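Tryptophanyl-tRNA synthetase (Thermus thermophilus, PDB 2EL7) catalyses, in all likelihood, the ATP-dependent attachment of L-tryptophan to its cognate tRNA, as a homodimeric class I aminoacyl-tRNA synthetase. Local coordinates at residues 12-15 and 16-20; 21-24 and 25-28; 202-205 and 206-210. All coordinates share one frame; numbering follows the deposited sequence.

Contact 1 of 3, residues 12-15 and 16-20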
# COMPACT_ATOMS: atom_id res chain seq x y z
N GLY A 12 16.74 18.50 -6.02
CA GLY A 12 17.74 19.43 -5.52
C GLY A 12 17.62 20.85 -6.09
O GLY A 12 18.54 21.64 -5.96
N GLU A 13 16.49 21.18 -6.71
CA GLU A 13 16.30 22.52 -7.29
C GLU A 13 15.43 23.43 -6.43
O GLU A 13 14.22 23.51 -6.62
CB GLU A 13 15.64 22.41 -8.67
CG GLU A 13 16.30 21.41 -9.61
CD GLU A 13 17.68 21.85 -10.04
OE1 GLU A 13 17.82 22.99 -10.52
OE2 GLU A 13 18.64 21.05 -9.90
N ILE A 14 16.05 24.13 -5.49
CA ILE A 14 15.31 25.04 -4.62
C ILE A 14 15.51 26.45 -5.17
O ILE A 14 16.65 26.87 -5.40
CB ILE A 14 15.85 24.99 -3.15
CG1 ILE A 14 16.08 23.53 -2.71
CG2 ILE A 14 14.88 25.70 -2.19
CD1 ILE A 14 14.90 22.61 -2.98
N HIS A 15 14.42 27.19 -5.39
CA HIS A 15 14.55 28.56 -5.88
C HIS A 15 14.17 29.57 -4.79
O HIS A 15 13.70 29.18 -3.72
CB HIS A 15 13.72 28.77 -7.16
CG HIS A 15 12.30 28.31 -7.06
ND1 HIS A 15 11.40 28.89 -6.19
CD2 HIS A 15 11.61 27.37 -7.75
CE1 HIS A 15 10.21 28.33 -6.36
NE2 HIS A 15 10.31 27.41 -7.30
N ILE A 16 14.38 30.86 -5.05
CA ILE A 16 14.11 31.86 -4.03
C ILE A 16 12.65 31.94 -3.68
O ILE A 16 12.27 32.58 -2.68
CB ILE A 16 14.61 33.26 -4.46
CG1 ILE A 16 13.81 33.76 -5.66
CG2 ILE A 16 16.10 33.20 -4.78
CD1 ILE A 16 14.12 35.20 -6.00
N GLY A 17 11.83 31.29 -4.50
CA GLY A 17 10.40 31.26 -4.27
C GLY A 17 10.16 30.29 -3.12
O GLY A 17 9.44 30.61 -2.18
N ASN A 18 10.78 29.12 -3.21
CA ASN A 18 10.67 28.10 -2.15
C ASN A 18 11.28 28.69 -0.88
O ASN A 18 10.71 28.63 0.21
CB ASN A 18 11.49 26.84 -2.51
CG ASN A 18 11.02 26.16 -3.79
OD1 ASN A 18 11.85 25.74 -4.63
ND2 ASN A 18 9.71 26.03 -3.95
N TYR A 19 12.46 29.28 -1.03
CA TYR A 19 13.18 29.83 0.09
C TYR A 19 12.43 30.89 0.88
O TYR A 19 12.20 30.70 2.08
CB TYR A 19 14.52 30.37 -0.38
CG TYR A 19 15.34 30.93 0.74
CD1 TYR A 19 15.74 30.13 1.81
CD2 TYR A 19 15.71 32.28 0.75
CE1 TYR A 19 16.49 30.66 2.86
CE2 TYR A 19 16.46 32.81 1.79
CZ TYR A 19 16.84 32.00 2.85
OH TYR A 19 17.56 32.54 3.89
N LEU A 20 12.08 31.99 0.22
CA LEU A 20 11.37 33.08 0.86
C LEU A 20 10.02 32.71 1.49
O LEU A 20 9.52 33.43 2.36
CB LEU A 20 11.15 34.21 -0.15
CG LEU A 20 12.48 34.87 -0.52
CD1 LEU A 20 12.29 35.93 -1.59
CD2 LEU A 20 13.06 35.48 0.75

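Contact 2 of 3, residues 21-24 and 25-28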
# COMPACT_ATOMS: atom_id res chain seq x y z
N GLY A 21 9.44 31.58 1.06
CA GLY A 21 8.16 31.19 1.60
C GLY A 21 8.11 30.01 2.57
O GLY A 21 8.12 30.19 3.79
N ALA A 22 8.07 28.81 2.02
CA ALA A 22 7.96 27.60 2.82
C ALA A 22 9.15 27.27 3.71
O ALA A 22 8.98 26.87 4.86
CB ALA A 22 7.68 26.41 1.91
N ILE A 23 10.36 27.44 3.17
CA ILE A 23 11.56 27.13 3.90
C ILE A 23 11.71 28.01 5.13
O ILE A 23 12.05 27.54 6.22
CB ILE A 23 12.81 27.24 2.98
CG1 ILE A 23 12.79 26.11 1.95
CG2 ILE A 23 14.10 27.12 3.79
CD1 ILE A 23 13.91 26.16 0.96
N LYS A 24 11.47 29.30 4.96
CA LYS A 24 11.57 30.22 6.08
C LYS A 24 10.62 29.75 7.18
O LYS A 24 10.93 29.87 8.37
CB LYS A 24 11.22 31.64 5.64
CG LYS A 24 10.87 32.58 6.79
CD LYS A 24 10.92 34.05 6.35
CE LYS A 24 12.37 34.56 6.23
NZ LYS A 24 13.27 33.73 5.35
N GLN A 25 9.48 29.17 6.79
CA GLN A 25 8.52 28.71 7.78
C GLN A 25 8.97 27.40 8.42
O GLN A 25 8.81 27.20 9.63
CB GLN A 25 7.15 28.55 7.14
CG GLN A 25 6.06 28.19 8.13
CD GLN A 25 4.70 28.03 7.47
OE1 GLN A 25 4.52 27.19 6.58
NE2 GLN A 25 3.73 28.84 7.91
N TRP A 26 9.51 26.51 7.60
CA TRP A 26 9.99 25.22 8.09
C TRP A 26 11.05 25.46 9.15
O TRP A 26 11.09 24.78 10.17
CB TRP A 26 10.61 24.40 6.96
CG TRP A 26 9.64 23.92 5.94
CD1 TRP A 26 8.28 23.95 6.03
CD2 TRP A 26 9.96 23.28 4.70
NE1 TRP A 26 7.72 23.36 4.92
CE2 TRP A 26 8.73 22.94 4.09
CE3 TRP A 26 11.15 22.95 4.05
CZ2 TRP A 26 8.66 22.29 2.85
CZ3 TRP A 26 11.08 22.30 2.82
CH2 TRP A 26 9.84 21.98 2.23
N VAL A 27 11.92 26.44 8.88
CA VAL A 27 12.98 26.80 9.81
C VAL A 27 12.37 27.27 11.14
O VAL A 27 12.84 26.88 12.22
CB VAL A 27 13.88 27.93 9.20
CG1 VAL A 27 14.86 28.42 10.22
CG2 VAL A 27 14.64 27.39 7.99
N ALA A 28 11.31 28.08 11.06
CA ALA A 28 10.65 28.57 12.28
C ALA A 28 10.05 27.42 13.07
O ALA A 28 10.15 27.39 14.29
CB ALA A 28 9.54 29.63 11.95
O HOH W 1 6.20 26.10 4.96

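Contact 3 of 3, residues 202-205 and 206-210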
# COMPACT_ATOMS: atom_id res chain seq x y z
N ASN A 202 11.04 29.53 -14.85
CA ASN A 202 11.21 30.97 -14.62
C ASN A 202 11.82 31.23 -13.21
O ASN A 202 11.31 32.05 -12.44
CB ASN A 202 9.84 31.64 -14.71
CG ASN A 202 8.88 31.14 -13.64
OD1 ASN A 202 9.14 30.14 -12.98
ND2 ASN A 202 7.76 31.85 -13.46
N THR A 203 12.91 30.55 -12.89
CA THR A 203 13.48 30.66 -11.56
C THR A 203 14.89 31.16 -11.40
O THR A 203 15.64 31.31 -12.35
CB THR A 203 13.44 29.29 -10.84
OG1 THR A 203 14.42 28.43 -11.44
CG2 THR A 203 12.06 28.65 -10.95
N ILE A 204 15.22 31.41 -10.14
CA ILE A 204 16.54 31.83 -9.71
C ILE A 204 16.84 30.84 -8.59
O ILE A 204 16.25 30.92 -7.51
CB ILE A 204 16.54 33.26 -9.16
CG1 ILE A 204 16.24 34.25 -10.28
CG2 ILE A 204 17.92 33.59 -8.57
CD1 ILE A 204 16.31 35.73 -9.87
N GLY A 205 17.72 29.88 -8.87
CA GLY A 205 18.05 28.87 -7.88
C GLY A 205 19.00 29.35 -6.80
O GLY A 205 19.82 30.24 -7.04
N LEU A 206 18.90 28.77 -5.61
CA LEU A 206 19.77 29.17 -4.51
C LEU A 206 21.21 28.79 -4.79
O LEU A 206 22.13 29.44 -4.30
CB LEU A 206 19.33 28.50 -3.19
CG LEU A 206 17.84 28.48 -2.86
CD1 LEU A 206 17.69 27.96 -1.44
CD2 LEU A 206 17.23 29.87 -2.99
N LEU A 207 21.40 27.74 -5.59
CA LEU A 207 22.75 27.27 -5.90
C LEU A 207 23.11 27.48 -7.36
O LEU A 207 24.17 27.03 -7.81
CB LEU A 207 22.88 25.79 -5.53
CG LEU A 207 22.59 25.42 -4.06
CD1 LEU A 207 22.90 23.94 -3.87
CD2 LEU A 207 23.42 26.27 -3.09
N GLU A 208 22.25 28.17 -8.08
CA GLU A 208 22.45 28.46 -9.50
C GLU A 208 23.79 29.16 -9.69
O GLU A 208 24.21 29.94 -8.84
CB GLU A 208 21.29 29.32 -10.01
CG GLU A 208 21.28 29.58 -11.50
CD GLU A 208 19.99 30.24 -11.98
OE1 GLU A 208 19.99 30.75 -13.13
OE2 GLU A 208 18.98 30.25 -11.24
N PRO A 209 24.50 28.88 -10.79
CA PRO A 209 25.79 29.57 -10.95
C PRO A 209 25.63 31.11 -10.98
O PRO A 209 24.72 31.66 -11.62
CB PRO A 209 26.32 29.02 -12.26
CG PRO A 209 25.75 27.64 -12.30
CD PRO A 209 24.32 27.88 -11.86
N GLU A 210 26.53 31.79 -10.26
CA GLU A 210 26.53 33.24 -10.17
C GLU A 210 26.36 33.93 -11.52
O GLU A 210 25.53 34.84 -11.68
CB GLU A 210 27.84 33.69 -9.54
CG GLU A 210 27.82 35.09 -9.03
CD GLU A 210 29.10 35.45 -8.30
OE1 GLU A 210 30.15 35.54 -8.98
OE2 GLU A 210 29.06 35.63 -7.06

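Contact 1 of 3, residues 12-15 and 16-20
His15 carries its CG between the backbone N and the carbonyl carbon (chi1 51°), which folds the imidazole back over the start of helix 16-33. Three residues on, Asn18 has CG anti to its own carbonyl carbon (chi1 -61°), and this brings the amide back toward His15. The two flat groups therefore stack, with ring and amide planes 21° apart. Asn18 OD1 sits 3.3 Å above the imidazole plane of His15, over the ring centre, and Asn18 ND2 lies 3.4 Å from His15 CE1.

The same oxygen also binds the backbone. His15 N donates to Asn18 OD1 over 3.0 Å in a nearly straight bond, although the donor is tilted out of the amide plane. In the other direction, Gly17 N approaches the edge of the imidazole, in its plane, and gives His15 ND1 a weak bond of 3.0 Å. His15 is thus the N-cap, and with Asn18 it forms a capping box. The first helical turn is closed by Tyr19 N, which donates to His15 O at 3.0 Å. Gly17 leaves room for the ring, since a CB at this position would collide with His15 CE1. Beside the cap, Ile14 CG2 packs against Asn18 CB at 3.6 Å, the two side chains crossing at about a right angle.

Outside these residues, Lys198 of the KMSKS region touches both His15 and Asn18, while Thr203 packs on His15.

The cap lies in the HIGH signature of class I synthetases, and Gly17 and Asn18 are predicted to bind ATP. The imidazole, held by an amide over one face and an N-H at its edge, is probably restricted in rotation, consistent with a preorganised nucleotide site.

Contact 2 of 3, residues 21-24 and 25-28
Ala22 O is gripped by three donors. Trp26 N gives Ala22 O a sound helical bond of 2.8 Å, and Gln25 N adds a weak, strongly bent one. A water donates to Ala22 O at 2.9 Å. That water also donates to Gln25 OE1 at 2.6 Å, linking the glutamine amide to the backbone one turn earlier. Gln25 N has a second weak partner, Gly21 O, where the helix widens into a pi-type turn.

The indole of Trp26 leans over the same carbonyl. With CG anti to its carbonyl carbon (chi1 -69°), the ring lies back along the helix and Ala22 O stands 3.1 Å above the plane of the Trp26 ring, offset toward the rim. Ile23 CG1 meets Trp26 CE3 obliquely at 4.1 Å, and Ile23 CG2 packs on Val27 CG2, whose residue donates its N-H to Ile23 O.

Helix 16-33 is the crossover of the beta-alpha-beta unit between strands 4-8 and 37-41. Trp26 touches Ser6 and Ile8 of the first strand and meets Phe39 of the second edge-to-face, while Ile23 packs against helix 55-72 and Gln25 NE2 binds Leu180 O.

Contact 3 of 3, residues 202-205 and 206-210
Gly205 and Glu208 hold each other by two bonds running in opposite directions. The short one joins Gly205 N to Glu208 OE2 at 2.7 Å; it is nearly straight, and the N-H comes in almost head-on to the end of the C-O bond. The other is weak, from Glu208 N back to Gly205 O at 3.4 Å. Between them Leu206 and Leu207 take the backbone angles of a type I beta turn, with Gly205 first and Glu208 last. The carboxylate reaches across the turn because the glutamate chain is extended, CG anti to the backbone N (chi1 -174°) and CD in turn anti to CA. Its stem stays close to the turn, Glu208 CB lying 3.4 Å from Gly205 O, while Glu208 OE2 also comes within 3.3 Å of Ile204 CA.

One shell farther out, Glu208 OE1 forms a salt bridge with Lys216 and a hydrogen bond with Ser212, both on helix 210-218. Lys216 NZ also binds Thr203 O, tying the extended chain leading into the turn to the same helix. An alanine in place of Glu208 would remove the carboxylate, and is likely to leave Gly205 N without its acceptor and Lys216 without this anionic mate.

Pro209 follows as the N-cap of helix 210-218. On the other side, the side-chain amide of Asn202 binds Lys195 O and Ser197 N, tying the chain just before the turn to the KMSKS region of class I synthetases. The arrangement is a type I turn braced by its last side chain, leading from that predicted ATP-binding signature into the next helix.

Overall arrangement
Along the chain the contacts come in series, all within the part of the protein that carries the class I synthetase signatures. Contacts 1 and 2 share helix 16-33: the first forms its capped N-terminus and the second its middle, with centres about 11 Å apart and probable backbone bonds from Ile23 N to Asn18 O and from Lys24 N to Tyr19 O. Contact 3 is distant in sequence, yet its centre is about 9 Å from that of contact 1, where Leu206 N probably pairs with Ile14 O and Ile16 N with Ile204 O. Contacts 2 and 3 do not touch. The HIGH region thus adjoins the segment following KMSKS, consistent with the two predicted ATP-binding signatures lying side by side in one site.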